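2-nitropropane dioxygenase from Streptomyces ansochromogenes probably uses FMN and molecular oxygen to oxidise alkyl nitronates, removing their nitro group, and so may detoxify propionate 3-nitronate. One contact in two of its structures: PDB 3BW4 (chain A, 2.20 Å), residues 273-278 and 318-323, and PDB 3BW3 (chain B, 2.20 Å), residues 273-278 and 318-323. Structure 2 is superposed on structure 1 by the backbone atoms of these residues (RMSD 0.12 Å); each is numbered along its deposited sequence.

Structure 1 (3BW4); sequences RPARSL and ALYAGQ. Engineered in segment 318-323: Tyr320 (natural residue Trp). With FMN (flavin mononucleotide), chain C.
With CG anti to its own carbonyl carbon (chi1 -59°) and the ring turned by a chi2 of 129°, the engineered Tyr320 lays ring atom CE2 against CB of Ala275, 3.7 Å away. Strand 275-278, the middle strand of a small antiparallel sheet beside the TIM barrel, here meets the loop between helices 296-311 and 333-350. A single beta bridge pairs Ser277 with Tyr320: Ala321 N donates to Arg276 O (3.1 Å) and Leu278 N to Leu319 O (2.8 Å). That same Arg276 O sits at the edge of the tyrosine ring, near its plane. On the flavin side, Tyr320 CB packs 3.6 Å from C7 of FMN, and Gly322 CA comes within 3.5 Å of a phosphate oxygen, O3P, where a side chain would clash. Farther along, Gln323 lies over one face of the Arg276 guanidinium, NE2 3.7 Å from NH1, with the planes 41° apart. Arg276 NH2 bonds Val174 O, and Gln323 NE2 bonds Gly193 O of the second subunit, tying this flavin-site loop to the dimer partner.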
# COMPACT_ATOMS: atom_id res chain seq x y z
N ARG A 273 0.25 -2.99 19.77
CA ARG A 273 -0.53 -3.33 18.58
C ARG A 273 0.09 -2.55 17.42
O ARG A 273 0.63 -1.46 17.62
CB ARG A 273 -2.00 -2.92 18.77
CG ARG A 273 -3.02 -3.98 18.37
CD ARG A 273 -4.45 -3.57 18.75
NE ARG A 273 -5.43 -4.63 18.51
CZ ARG A 273 -5.85 -5.03 17.31
NH1 ARG A 273 -6.74 -6.00 17.20
NH2 ARG A 273 -5.38 -4.45 16.21
N PRO A 274 0.03 -3.08 16.20
CA PRO A 274 0.63 -2.37 15.06
C PRO A 274 0.02 -0.99 14.79
O PRO A 274 -1.19 -0.86 14.60
CB PRO A 274 0.42 -3.33 13.90
CG PRO A 274 0.45 -4.69 14.57
CD PRO A 274 -0.41 -4.43 15.80
N ALA A 275 0.89 0.02 14.77
CA ALA A 275 0.48 1.40 14.52
C ALA A 275 1.58 2.09 13.70
O ALA A 275 2.76 1.93 14.00
CB ALA A 275 0.27 2.14 15.83
N ARG A 276 1.19 2.84 12.68
CA ARG A 276 2.17 3.53 11.84
C ARG A 276 2.57 4.87 12.45
O ARG A 276 1.73 5.74 12.70
CB ARG A 276 1.62 3.76 10.44
CG ARG A 276 2.64 4.39 9.50
CD ARG A 276 2.11 4.49 8.08
NE ARG A 276 1.95 3.18 7.47
CZ ARG A 276 2.95 2.42 7.04
NH1 ARG A 276 4.21 2.83 7.15
NH2 ARG A 276 2.69 1.23 6.50
N SER A 277 3.86 5.02 12.68
CA SER A 277 4.40 6.23 13.27
C SER A 277 5.67 6.65 12.56
O SER A 277 6.33 5.82 11.93
CB SER A 277 4.73 5.96 14.75
OG SER A 277 5.56 6.98 15.28
N LEU A 278 6.00 7.93 12.64
CA LEU A 278 7.23 8.44 12.04
C LEU A 278 8.34 7.72 12.79
O LEU A 278 8.25 7.54 14.01
CB LEU A 278 7.35 9.95 12.24
CG LEU A 278 6.29 10.83 11.56
CD1 LEU A 278 6.43 12.27 12.04
CD2 LEU A 278 6.45 10.77 10.05
N ALA A 318 4.82 9.09 20.41
CA ALA A 318 4.21 8.21 19.42
C ALA A 318 3.72 9.10 18.29
O ALA A 318 2.58 9.56 18.28
CB ALA A 318 3.03 7.46 20.04
N LEU A 319 4.60 9.34 17.32
CA LEU A 319 4.30 10.20 16.18
C LEU A 319 3.45 9.52 15.10
O LEU A 319 3.92 9.31 13.98
CB LEU A 319 5.62 10.71 15.59
CG LEU A 319 6.60 11.37 16.58
CD1 LEU A 319 7.90 11.74 15.88
CD2 LEU A 319 5.96 12.62 17.17
N TYR A 320 2.21 9.18 15.43
CA TYR A 320 1.33 8.51 14.46
C TYR A 320 1.17 9.37 13.20
O TYR A 320 0.94 10.58 13.28
CB TYR A 320 -0.05 8.25 15.08
CG TYR A 320 -0.00 7.39 16.32
CD1 TYR A 320 -0.63 7.80 17.50
CD2 TYR A 320 0.69 6.19 16.33
CE1 TYR A 320 -0.57 7.03 18.65
CE2 TYR A 320 0.76 5.41 17.48
CZ TYR A 320 0.13 5.83 18.63
OH TYR A 320 0.24 5.08 19.78
N ALA A 321 1.31 8.74 12.04
CA ALA A 321 1.20 9.46 10.78
C ALA A 321 1.16 8.47 9.61
O ALA A 321 1.81 7.43 9.65
CB ALA A 321 2.37 10.42 10.62
N GLY A 322 0.40 8.82 8.58
CA GLY A 322 0.29 7.97 7.40
C GLY A 322 1.44 8.23 6.46
O GLY A 322 2.19 9.19 6.64
N GLN A 323 1.58 7.40 5.43
CA GLN A 323 2.68 7.57 4.49
C GLN A 323 2.64 8.88 3.69
O GLN A 323 3.60 9.22 3.01
CB GLN A 323 2.74 6.37 3.54
CG GLN A 323 2.97 5.04 4.25
CD GLN A 323 3.18 3.89 3.29
OE1 GLN A 323 2.38 3.69 2.38
NE2 GLN A 323 4.24 3.12 3.50
N1 FMN C . -8.77 5.48 14.14
C2 FMN C . -9.76 5.16 15.06
O2 FMN C . -10.71 4.45 14.72
N3 FMN C . -9.69 5.62 16.37
C4 FMN C . -8.65 6.43 16.82
O4 FMN C . -8.63 6.83 18.00
C4A FMN C . -7.64 6.78 15.88
N5 FMN C . -6.58 7.60 16.26
C5A FMN C . -5.59 7.98 15.35
C6 FMN C . -4.55 8.84 15.77
C7 FMN C . -3.50 9.28 14.88
C7M FMN C . -2.99 10.71 15.19
C8 FMN C . -3.63 8.82 13.52
C8M FMN C . -3.14 9.64 12.32
C9 FMN C . -4.66 7.93 13.08
C9A FMN C . -5.66 7.51 14.00
N10 FMN C . -6.72 6.65 13.61
C10 FMN C . -7.72 6.29 14.54
C1' FMN C . -6.71 5.96 12.24
C2' FMN C . -7.66 6.76 11.31
O2' FMN C . -8.98 6.30 11.52
C3' FMN C . -7.33 6.56 9.79
O3' FMN C . -7.41 5.16 9.52
C4' FMN C . -5.94 7.03 9.37
O4' FMN C . -5.70 8.32 9.94
C5' FMN C . -5.85 7.14 7.82
O5' FMN C . -4.55 7.58 7.38
P FMN C . -4.01 9.11 7.19
O1P FMN C . -3.74 9.06 8.66
O2P FMN C . -5.36 9.34 6.59
O3P FMN C . -2.96 8.44 6.30

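Structure 2 (3BW3); sequences RPARSL and ALWAGQ. It carries 1 engineered substitution outside these segments. With FMN (flavin mononucleotide), chain D; NIE (nitroethane), chain E.
Trp320 holds CG anti to its own carbonyl carbon (chi1 -56°), and a chi2 of 141° turns the indole to lay CZ3 against CB of Ala275, 3.3 Å away. The beta bridge pairs Ser277 with Trp320: Ala321 N donates to Arg276 O (3.1 Å) and Leu278 N to Leu319 O (2.9 Å). Arg276 O also sits at the edge of the indole, near its plane. On the flavin side, Trp320 CB packs 3.5 Å from C7 of FMN, and Gly322 CA comes within 3.4 Å of a phosphate oxygen, O2P, where a side chain would clash. Trp320 is one of the residues lining the nitroethane pocket, and its NE1 makes a weak hydrogen bond to O4 of the ligand (3.4 Å). Arg305 NH2 bonds the nitroethane as well. Farther along, Gln323 lies over one face of the Arg276 guanidinium, NE2 3.7 Å from NH1, with the planes 46° apart. Arg276 NH2 bonds Val174 O, while Gln323 NE2 bonds Gly193 O of the second subunit.

Structure 1 against structure 2
Both structures share one backbone course, and the bonds Ala321(A) N to Arg276(A) O and Leu278(A) N to Leu319(A) O recur in chain B. Arg276(A), Ser277(A), Leu278(A), Leu319(A) and Gln323(A) keep their side chains in place with their counterparts, and FMN is bound in both. The change is at Tyr320(A), engineered, against Trp320(B). Their CB atoms coincide, chi1 is -59° against -56°, and the phenol ring lies along part of the indole: CE1 of Tyr320(A) and NE1 of Trp320(B) are 0.5 Å apart, CZ of Tyr320(A) and CZ2 of Trp320(B) 0.6 Å apart. Each side chain touches alanine and serine of its own chain, Ala275(A) and Ser277(A) or Ala275(B) and Ser277(B). What differs is chemical: where Trp320(B) has an N-H, Tyr320(A) has a ring carbon, which cannot make the same donor bond and may weaken the hold on a nitro group. Nitroethane, taking the weak bond from Trp320(B) NE1, is modelled with chain B alone; at that place chain A has no ligand modelled.

Structure 2 (3BW3)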
# COMPACT_ATOMS: atom_id res chain seq x y z
N ARG B 273 0.32 -3.00 19.65
CA ARG B 273 -0.47 -3.40 18.50
C ARG B 273 0.11 -2.61 17.35
O ARG B 273 0.55 -1.48 17.54
CB ARG B 273 -1.94 -3.03 18.72
CG ARG B 273 -2.95 -3.99 18.13
CD ARG B 273 -4.32 -3.70 18.71
NE ARG B 273 -5.23 -4.84 18.63
CZ ARG B 273 -5.86 -5.23 17.53
NH1 ARG B 273 -6.67 -6.28 17.56
NH2 ARG B 273 -5.68 -4.55 16.40
N PRO B 274 0.14 -3.18 16.13
CA PRO B 274 0.70 -2.43 15.00
C PRO B 274 0.03 -1.08 14.75
O PRO B 274 -1.19 -1.01 14.59
CB PRO B 274 0.53 -3.40 13.83
CG PRO B 274 0.61 -4.76 14.51
CD PRO B 274 -0.24 -4.55 15.74
N ALA B 275 0.84 -0.03 14.72
CA ALA B 275 0.37 1.33 14.48
C ALA B 275 1.48 2.09 13.76
O ALA B 275 2.64 2.00 14.15
CB ALA B 275 0.02 2.02 15.80
N ARG B 276 1.13 2.83 12.72
CA ARG B 276 2.14 3.56 11.94
C ARG B 276 2.55 4.89 12.54
O ARG B 276 1.73 5.78 12.79
CB ARG B 276 1.64 3.76 10.50
CG ARG B 276 2.68 4.38 9.58
CD ARG B 276 2.19 4.45 8.14
NE ARG B 276 2.02 3.12 7.55
CZ ARG B 276 3.02 2.35 7.12
NH1 ARG B 276 4.28 2.77 7.20
NH2 ARG B 276 2.76 1.15 6.60
N SER B 277 3.86 5.04 12.75
CA SER B 277 4.43 6.24 13.34
C SER B 277 5.70 6.64 12.61
O SER B 277 6.32 5.81 11.96
CB SER B 277 4.76 5.97 14.81
OG SER B 277 5.64 6.94 15.34
N LEU B 278 6.08 7.91 12.72
CA LEU B 278 7.32 8.37 12.10
C LEU B 278 8.41 7.65 12.88
O LEU B 278 8.29 7.45 14.09
CB LEU B 278 7.47 9.89 12.26
CG LEU B 278 6.47 10.75 11.50
CD1 LEU B 278 6.59 12.20 11.94
CD2 LEU B 278 6.74 10.63 10.00
N ALA B 318 4.70 9.12 20.37
CA ALA B 318 4.09 8.23 19.38
C ALA B 318 3.70 9.16 18.24
O ALA B 318 2.60 9.70 18.22
CB ALA B 318 2.85 7.57 19.96
N LEU B 319 4.61 9.35 17.30
CA LEU B 319 4.37 10.24 16.17
C LEU B 319 3.49 9.62 15.08
O LEU B 319 3.92 9.44 13.94
CB LEU B 319 5.72 10.68 15.60
CG LEU B 319 6.69 11.33 16.60
CD1 LEU B 319 8.02 11.64 15.93
CD2 LEU B 319 6.08 12.62 17.14
N TRP B 320 2.24 9.30 15.42
CA TRP B 320 1.31 8.70 14.47
C TRP B 320 1.26 9.49 13.16
O TRP B 320 1.11 10.72 13.18
CB TRP B 320 -0.10 8.66 15.06
CG TRP B 320 -0.23 7.94 16.37
CD1 TRP B 320 -1.02 8.32 17.43
CD2 TRP B 320 0.39 6.71 16.76
NE1 TRP B 320 -0.91 7.41 18.45
CE2 TRP B 320 -0.06 6.41 18.07
CE3 TRP B 320 1.29 5.83 16.14
CZ2 TRP B 320 0.36 5.27 18.76
CZ3 TRP B 320 1.70 4.70 16.83
CH2 TRP B 320 1.24 4.43 18.13
N ALA B 321 1.36 8.80 12.04
CA ALA B 321 1.33 9.45 10.73
C ALA B 321 1.24 8.45 9.58
O ALA B 321 1.92 7.43 9.57
CB ALA B 321 2.58 10.31 10.56
N GLY B 322 0.38 8.76 8.60
CA GLY B 322 0.23 7.90 7.44
C GLY B 322 1.38 8.18 6.49
O GLY B 322 2.14 9.12 6.70
N GLN B 323 1.50 7.38 5.43
CA GLN B 323 2.59 7.55 4.49
C GLN B 323 2.53 8.86 3.68
O GLN B 323 3.48 9.20 2.99
CB GLN B 323 2.66 6.34 3.55
CG GLN B 323 2.89 5.01 4.26
CD GLN B 323 3.08 3.85 3.30
OE1 GLN B 323 2.33 3.71 2.34
NE2 GLN B 323 4.08 3.02 3.55
N1 FMN D . -8.76 5.38 14.31
C2 FMN D . -9.74 5.01 15.23
O2 FMN D . -10.68 4.30 14.86
N3 FMN D . -9.67 5.45 16.54
C4 FMN D . -8.65 6.26 17.01
O4 FMN D . -8.64 6.63 18.19
C4A FMN D . -7.65 6.65 16.08
N5 FMN D . -6.60 7.49 16.47
C5A FMN D . -5.63 7.91 15.55
C6 FMN D . -4.59 8.79 15.98
C7 FMN D . -3.57 9.26 15.08
C7M FMN D . -3.09 10.70 15.38
C8 FMN D . -3.70 8.81 13.71
C8M FMN D . -3.24 9.64 12.51
C9 FMN D . -4.72 7.91 13.28
C9A FMN D . -5.69 7.46 14.20
N10 FMN D . -6.74 6.58 13.80
C10 FMN D . -7.72 6.19 14.73
C1' FMN D . -6.71 5.90 12.43
C2' FMN D . -7.66 6.68 11.49
O2' FMN D . -8.99 6.23 11.70
C3' FMN D . -7.34 6.42 9.97
O3' FMN D . -7.45 5.01 9.77
C4' FMN D . -5.93 6.87 9.52
O4' FMN D . -5.67 8.16 10.10
C5' FMN D . -5.85 6.95 7.97
O5' FMN D . -4.54 7.37 7.51
P FMN D . -4.02 8.91 7.21
O1P FMN D . -5.41 9.21 6.74
O2P FMN D . -3.02 8.12 6.41
O3P FMN D . -3.80 8.99 8.72
N3 NIE E . -2.93 7.67 21.77
C1 NIE E . -3.73 8.32 24.02
C2 NIE E . -2.70 8.55 22.91
O4 NIE E . -3.32 8.14 20.72
O5 NIE E . -2.73 6.46 21.86